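Local coordinates for protein TssK C (Escherichia coli, PDB 5M2Y) that serves as a baseplate component of the type VI secretion system, its C-terminal domain, the part described here, probably docking onto the membrane complex, at residues R23-A28 and A102-G107; C51-P56 and S68-R73; F111-S116 and V120-F125. All coordinates share one frame; numbering follows the deposited sequence.

In the fold
Interactions 2 and 3 join parts of one curled antiparallel sheet; interaction 1 sets helix 97-106 against the loop before strand 28-35. Interactions 2 and 3 lie next to each other, their centres about 12 Å apart: strands 52-54 and 108-112 are neighbours in the sheet, K52 O lies 2.8 Å from Y112 N in a probable hydrogen bond, and C51 SG packs 4.0 Å from F111 CB. Interaction 1 is more peripheral, about 15 Å from interaction 2 between centres, yet the two touch where A106 CB comes 3.4 Å from P56 O. Interactions 1 and 3 are about 21 Å apart, on opposite sides of the chain's centre, joined through the step from helix 97-106 into strand 108-112.

Interaction 1 (R23-A28 and A102-G107)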
# COMPACT_ATOMS: atom_id res chain seq x y z
N ARG A 23 -1.24 -11.31 13.56
CA ARG A 23 -1.39 -10.04 14.28
C ARG A 23 -2.19 -8.99 13.53
O ARG A 23 -2.79 -8.14 14.17
CB ARG A 23 -0.03 -9.49 14.69
CG ARG A 23 0.75 -10.40 15.62
CD ARG A 23 2.16 -9.94 15.88
NE ARG A 23 3.02 -10.03 14.71
CZ ARG A 23 4.19 -9.43 14.58
NH1 ARG A 23 4.69 -8.72 15.60
NH2 ARG A 23 4.90 -9.56 13.48
N LEU A 24 -2.22 -9.05 12.19
CA LEU A 24 -2.94 -8.13 11.30
C LEU A 24 -4.47 -8.14 11.47
O LEU A 24 -5.11 -7.12 11.27
CB LEU A 24 -2.57 -8.35 9.82
CG LEU A 24 -1.09 -8.20 9.45
CD1 LEU A 24 -0.84 -8.61 8.03
CD2 LEU A 24 -0.59 -6.77 9.64
N ARG A 25 -5.05 -9.28 11.84
CA ARG A 25 -6.49 -9.38 12.06
C ARG A 25 -6.95 -8.80 13.40
O ARG A 25 -8.14 -8.61 13.61
CB ARG A 25 -6.96 -10.83 11.89
CG ARG A 25 -7.53 -11.09 10.49
CD ARG A 25 -6.53 -11.74 9.54
NE ARG A 25 -6.48 -13.19 9.72
CZ ARG A 25 -5.37 -13.87 9.99
NH1 ARG A 25 -5.43 -15.19 10.14
NH2 ARG A 25 -4.21 -13.25 10.10
N GLU A 26 -6.00 -8.49 14.30
CA GLU A 26 -6.28 -7.93 15.62
C GLU A 26 -6.34 -6.39 15.66
O GLU A 26 -6.50 -5.79 16.73
CB GLU A 26 -5.26 -8.43 16.64
CG GLU A 26 -5.35 -9.91 16.96
CD GLU A 26 -4.05 -10.53 17.45
OE1 GLU A 26 -3.18 -9.78 17.95
OE2 GLU A 26 -3.93 -11.77 17.34
N GLY A 27 -6.18 -5.77 14.51
CA GLY A 27 -6.20 -4.33 14.40
C GLY A 27 -4.88 -3.79 13.91
O GLY A 27 -3.88 -3.82 14.63
N ALA A 28 -4.85 -3.40 12.63
CA ALA A 28 -3.70 -2.79 11.97
C ALA A 28 -4.11 -1.77 10.94
O ALA A 28 -5.15 -1.91 10.30
CB ALA A 28 -2.82 -3.82 11.33
N ALA A 102 -11.61 -7.65 2.84
CA ALA A 102 -11.28 -8.33 1.58
C ALA A 102 -9.81 -8.71 1.50
O ALA A 102 -9.51 -9.83 1.11
CB ALA A 102 -11.68 -7.48 0.38
N MET A 103 -8.89 -7.80 1.89
CA MET A 103 -7.45 -8.05 1.86
C MET A 103 -7.02 -9.05 2.94
O MET A 103 -6.27 -9.98 2.64
CB MET A 103 -6.67 -6.75 2.02
CG MET A 103 -6.70 -5.90 0.79
SD MET A 103 -5.72 -4.42 0.97
CE MET A 103 -6.70 -3.55 2.05
N LEU A 104 -7.51 -8.86 4.18
CA LEU A 104 -7.17 -9.74 5.29
C LEU A 104 -7.71 -11.16 5.10
O LEU A 104 -6.98 -12.11 5.37
CB LEU A 104 -7.60 -9.12 6.63
CG LEU A 104 -6.88 -7.81 7.02
CD1 LEU A 104 -7.63 -7.06 8.09
CD2 LEU A 104 -5.42 -8.07 7.44
N ASP A 105 -8.94 -11.30 4.58
CA ASP A 105 -9.54 -12.61 4.31
C ASP A 105 -8.83 -13.36 3.19
O ASP A 105 -8.68 -14.58 3.26
CB ASP A 105 -11.03 -12.49 3.97
CG ASP A 105 -11.94 -12.20 5.15
OD1 ASP A 105 -11.46 -12.26 6.31
OD2 ASP A 105 -13.13 -11.95 4.92
N ALA A 106 -8.38 -12.62 2.15
CA ALA A 106 -7.66 -13.20 1.02
C ALA A 106 -6.21 -13.50 1.38
O ALA A 106 -5.57 -14.32 0.73
CB ALA A 106 -7.71 -12.25 -0.16
N GLY A 107 -5.73 -12.85 2.44
CA GLY A 107 -4.36 -12.98 2.92
C GLY A 107 -3.36 -12.34 1.98
O GLY A 107 -2.20 -12.76 1.93
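The flat peptide group joining L24 to R25 has the isobutyl group of L104 against one face: L104 CD2 stands 4.0 Å from L24 O, almost perpendicularly over that oxygen, and L104 CD1 lies obliquely over the same face, 4.1 Å from L24 O. The guanidinium of R25, the other flat group, is reached by neither leucine; it is the stem of this arginine that touches, R25 CD passing 4.1 Å from L104 CB as the two side chains run antiparallel, one beside the other. The R25 chain bends at chi2 and chi3, so that CD brushes L104 while the poorly ordered guanidinium turns away from it. The tightest apolar contact is L24 CB to L104 CD2, at 3.7 Å. L24 also packs on L19 and A126.

L104 belongs to the last turn of helix 97-106, which ends in a Schellman motif with G107, at positive phi, as its C-prime residue; the backbone of G107 also bonds to L19. The contact therefore seats the end of this helix against the turn that leads into strand 28-35. No hydrogen bond crosses it, and R25 NE stays 6.1 Å from D105 OD1, so any attraction between these opposite charges would be long-range. Cohesion rests on dispersion, with one leucine bridging a buried leucine and an exposed, poorly ordered arginine.

Interaction 2 (C51-P56 and S68-R73); sequences CKAGSP and SGVIIR
The two outermost strands of the curled antiparallel sheet, 52-54 and 70-75, meet here through their side chains. They exchange no hydrogen bonds, and even the nearest alpha carbons, A53 CA and V70 CA, are 6.7 Å apart. A53 directs its single methyl at the V70 fork: A53 CB lies 3.7 Å from V70 CG2 and 3.9 Å from V70 CG1, so the methyl rests on the small triangle of V70 CB, CG1 and CG2. V70 rests in addition on L95 and on A99 of helix 97-106.

Two residues along, I72 extends its longer branch toward C51. With chi2 at 170° the branch is stretched, and its terminal methyl I72 CD1 is received by three atoms of the cysteine: 3.5 Å from C51 O, 3.8 Å from C51 CB and 3.8 Å from C51 SG. The thiol turns back beside the carbonyl carbon, SG anti to the backbone nitrogen (chi1 -179°), which puts sulfur and carbonyl oxygen round the same methyl. On the neighbouring strand 89-95, I72 also packs on F91 and L93.

On the other side of strand 70-75, I71 and R73 pair up: I71 CG2 lies 3.8 Å above the R73 guanidinium plane, over its centre, and R73 NE makes a salt bridge with D94. Each strand has its hydrogen-bonded neighbour elsewhere, 52-54 in strand 108-112 and 70-75 in strand 89-95. The two ends of the eight-stranded antiparallel sheet thus curl round to face each other and meet through apolar side chains with no backbone bond between them, as in an incompletely closed, barrel-like sheet.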
# COMPACT_ATOMS: atom_id res chain seq x y z
N CYS A 51 -1.62 5.38 -8.12
CA CYS A 51 -1.55 4.07 -7.51
C CYS A 51 -2.94 3.55 -7.24
O CYS A 51 -3.76 4.26 -6.66
CB CYS A 51 -0.70 4.10 -6.24
SG CYS A 51 -0.53 2.50 -5.43
N LYS A 52 -3.21 2.31 -7.66
CA LYS A 52 -4.51 1.70 -7.46
C LYS A 52 -4.37 0.36 -6.77
O LYS A 52 -3.55 -0.46 -7.16
CB LYS A 52 -5.22 1.51 -8.81
CG LYS A 52 -5.43 2.79 -9.61
CD LYS A 52 -6.75 3.48 -9.26
CE LYS A 52 -6.77 4.67 -10.19
NZ LYS A 52 -7.20 5.95 -9.60
N ALA A 53 -5.20 0.13 -5.75
CA ALA A 53 -5.22 -1.15 -5.06
C ALA A 53 -5.99 -2.14 -5.94
O ALA A 53 -7.04 -1.81 -6.51
CB ALA A 53 -5.91 -1.01 -3.72
N GLY A 54 -5.42 -3.33 -6.09
CA GLY A 54 -6.03 -4.38 -6.89
C GLY A 54 -6.89 -5.28 -6.04
O GLY A 54 -6.76 -5.30 -4.81
N SER A 55 -7.80 -5.98 -6.67
CA SER A 55 -8.68 -6.85 -5.95
C SER A 55 -7.89 -8.04 -5.46
O SER A 55 -7.24 -8.67 -6.22
CB SER A 55 -9.76 -7.36 -6.87
OG SER A 55 -10.63 -8.21 -6.20
N PRO A 56 -7.98 -8.31 -4.17
CA PRO A 56 -7.27 -9.44 -3.59
C PRO A 56 -8.07 -10.75 -3.75
O PRO A 56 -7.52 -11.79 -3.51
CB PRO A 56 -7.20 -9.10 -2.11
CG PRO A 56 -8.33 -8.23 -1.86
CD PRO A 56 -8.66 -7.53 -3.13
N SER A 68 -12.21 -1.43 -4.46
CA SER A 68 -12.76 -0.13 -4.11
C SER A 68 -12.67 0.07 -2.59
O SER A 68 -12.47 -0.89 -1.85
CB SER A 68 -14.19 0.01 -4.61
OG SER A 68 -15.06 -0.85 -3.92
N GLY A 69 -12.78 1.32 -2.16
CA GLY A 69 -12.72 1.69 -0.75
C GLY A 69 -11.32 1.87 -0.20
O GLY A 69 -11.10 1.79 1.01
N VAL A 70 -10.35 2.11 -1.10
CA VAL A 70 -8.96 2.36 -0.73
C VAL A 70 -8.66 3.81 -1.09
O VAL A 70 -8.71 4.18 -2.26
CB VAL A 70 -7.99 1.37 -1.40
CG1 VAL A 70 -6.55 1.62 -0.95
CG2 VAL A 70 -8.39 -0.07 -1.13
N ILE A 71 -8.42 4.64 -0.07
CA ILE A 71 -8.08 6.04 -0.28
C ILE A 71 -6.65 6.20 0.18
O ILE A 71 -6.34 5.91 1.33
CB ILE A 71 -9.03 7.03 0.43
CG1 ILE A 71 -10.48 6.81 0.02
CG2 ILE A 71 -8.61 8.48 0.14
CD1 ILE A 71 -11.52 7.47 0.95
N ILE A 72 -5.78 6.62 -0.73
CA ILE A 72 -4.38 6.84 -0.44
C ILE A 72 -4.23 8.30 -0.03
O ILE A 72 -4.58 9.18 -0.81
CB ILE A 72 -3.49 6.43 -1.64
CG1 ILE A 72 -3.62 4.90 -1.90
CG2 ILE A 72 -2.03 6.82 -1.40
CD1 ILE A 72 -2.99 4.40 -3.21
N ARG A 73 -3.78 8.54 1.19
CA ARG A 73 -3.62 9.91 1.67
C ARG A 73 -2.17 10.23 1.99
O ARG A 73 -1.54 9.49 2.75
CB ARG A 73 -4.46 10.16 2.93
CG ARG A 73 -5.92 9.82 2.81
CD ARG A 73 -6.72 10.44 3.93
NE ARG A 73 -8.10 9.97 3.94
CZ ARG A 73 -9.08 10.55 3.27
NH1 ARG A 73 -8.86 11.64 2.55
NH2 ARG A 73 -10.31 10.04 3.33

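Interaction 3 (F111-S116 and V120-F125)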
# COMPACT_ATOMS: atom_id res chain seq x y z
N PHE A 111 -0.93 -3.73 -5.49
CA PHE A 111 -0.93 -2.32 -5.89
C PHE A 111 -0.40 -2.18 -7.28
O PHE A 111 0.60 -2.80 -7.65
CB PHE A 111 -0.08 -1.46 -4.94
CG PHE A 111 -0.47 -1.60 -3.49
CD1 PHE A 111 -1.46 -0.79 -2.94
CD2 PHE A 111 0.15 -2.53 -2.68
CE1 PHE A 111 -1.82 -0.94 -1.61
CE2 PHE A 111 -0.21 -2.68 -1.34
CZ PHE A 111 -1.19 -1.88 -0.81
N TYR A 112 -1.09 -1.36 -8.06
CA TYR A 112 -0.71 -1.05 -9.41
C TYR A 112 -0.02 0.29 -9.38
O TYR A 112 -0.55 1.25 -8.82
CB TYR A 112 -1.95 -1.00 -10.32
CG TYR A 112 -1.71 -0.31 -11.65
CD1 TYR A 112 -0.86 -0.86 -12.60
CD2 TYR A 112 -2.36 0.88 -11.95
CE1 TYR A 112 -0.64 -0.23 -13.81
CE2 TYR A 112 -2.15 1.51 -13.18
CZ TYR A 112 -1.29 0.95 -14.10
OH TYR A 112 -1.09 1.53 -15.33
N THR A 113 1.16 0.35 -9.99
CA THR A 113 1.90 1.60 -10.12
C THR A 113 2.18 1.77 -11.61
O THR A 113 2.94 0.98 -12.16
CB THR A 113 3.18 1.60 -9.28
OG1 THR A 113 4.01 0.50 -9.64
CG2 THR A 113 2.90 1.58 -7.77
N PRO A 114 1.55 2.76 -12.29
CA PRO A 114 1.79 2.94 -13.73
C PRO A 114 3.21 3.37 -14.01
O PRO A 114 3.86 3.94 -13.13
CB PRO A 114 0.79 4.02 -14.13
CG PRO A 114 0.52 4.77 -12.88
CD PRO A 114 0.60 3.77 -11.78
N ALA A 115 3.69 3.13 -15.25
CA ALA A 115 5.02 3.50 -15.70
C ALA A 115 5.30 5.01 -15.65
O ALA A 115 6.46 5.41 -15.55
CB ALA A 115 5.26 2.97 -17.10
N SER A 116 4.24 5.84 -15.64
CA SER A 116 4.33 7.30 -15.55
C SER A 116 4.96 7.74 -14.22
O SER A 116 5.55 8.81 -14.15
CB SER A 116 2.95 7.94 -15.69
OG SER A 116 2.11 7.61 -14.60
N VAL A 120 9.70 3.61 -9.76
CA VAL A 120 9.06 3.59 -8.45
C VAL A 120 9.45 2.35 -7.59
O VAL A 120 9.64 1.25 -8.10
CB VAL A 120 7.52 3.76 -8.58
CG1 VAL A 120 6.87 2.53 -9.20
CG2 VAL A 120 6.86 4.13 -7.24
N LYS A 121 9.61 2.59 -6.29
CA LYS A 121 9.86 1.55 -5.30
C LYS A 121 8.92 1.78 -4.13
O LYS A 121 8.81 2.89 -3.62
CB LYS A 121 11.34 1.41 -4.91
CG LYS A 121 11.69 0.44 -3.76
CD LYS A 121 11.16 -0.97 -3.90
CE LYS A 121 11.23 -1.69 -2.58
NZ LYS A 121 10.32 -2.86 -2.50
N LEU A 122 8.21 0.72 -3.76
CA LEU A 122 7.22 0.70 -2.69
C LEU A 122 7.62 -0.20 -1.53
O LEU A 122 8.13 -1.29 -1.75
CB LEU A 122 5.89 0.14 -3.22
CG LEU A 122 4.90 1.04 -3.93
CD1 LEU A 122 5.47 1.84 -5.07
CD2 LEU A 122 3.63 0.24 -4.27
N GLU A 123 7.30 0.23 -0.32
CA GLU A 123 7.47 -0.57 0.89
C GLU A 123 6.16 -0.43 1.68
O GLU A 123 5.61 0.68 1.73
CB GLU A 123 8.70 -0.17 1.69
CG GLU A 123 10.00 -0.53 0.99
CD GLU A 123 11.27 -0.37 1.83
OE1 GLU A 123 11.24 0.37 2.83
OE2 GLU A 123 12.29 -0.99 1.46
N LEU A 124 5.62 -1.54 2.22
CA LEU A 124 4.37 -1.51 2.97
C LEU A 124 4.65 -1.88 4.41
O LEU A 124 5.38 -2.83 4.68
CB LEU A 124 3.35 -2.49 2.35
CG LEU A 124 1.98 -2.64 3.03
CD1 LEU A 124 1.14 -1.38 2.88
CD2 LEU A 124 1.23 -3.82 2.45
N PHE A 125 4.14 -1.03 5.32
CA PHE A 125 4.25 -1.17 6.78
C PHE A 125 2.84 -1.20 7.38
O PHE A 125 1.96 -0.47 6.93
CB PHE A 125 4.97 0.04 7.39
CG PHE A 125 6.40 0.27 6.98
CD1 PHE A 125 6.71 1.04 5.87
CD2 PHE A 125 7.45 -0.24 7.73
CE1 PHE A 125 8.04 1.24 5.49
CE2 PHE A 125 8.78 -0.03 7.36
CZ PHE A 125 9.06 0.71 6.24
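T113 and L122 meet end to end across the interior of the curled antiparallel sheet, where strands 108-112 and 121-128 face one another although strands 14-18 and 3-11 come between them in the sheet order. T113 CG2 approaches both ends of the leucine fork, 3.7 Å from L122 CD1 and 3.8 Å from L122 CD2, so the threonine methyl points into the notch between them. The same L122 CD2 lies 4.1 Å from F111 CB, so this one methyl touches both T113 and the F111 stem.

Further in, F111 presents its rim and not its face: L124 CD2 sits near the ring plane, 4.2 Å from F111 CE2. Chi1 of F111 (-54°) sets the ring beside its own backbone nitrogen, with its rim at L124. L8 also packs on L122, and I6 and L32 on L124, extending the apolar core.

Next to the short link between the two segments, T113 and V120 lie at a slant to each other, but V120 has two deposited conformers, so the detail of that touch is doubtful. T113 has its hydroxyl wedged between nitrogen and carbonyl carbon (chi1 57°), which turns OG1 away from the leucine methyls; the buried oxygen is hydrogen-bonded to W15 NE1 and, weakly, to V13 O. K121 points to the reverse side of the strand and curls back on its own backbone, K121 NZ donating to L122 O at 2.8 Å, tilted 28° from the carbonyl plane.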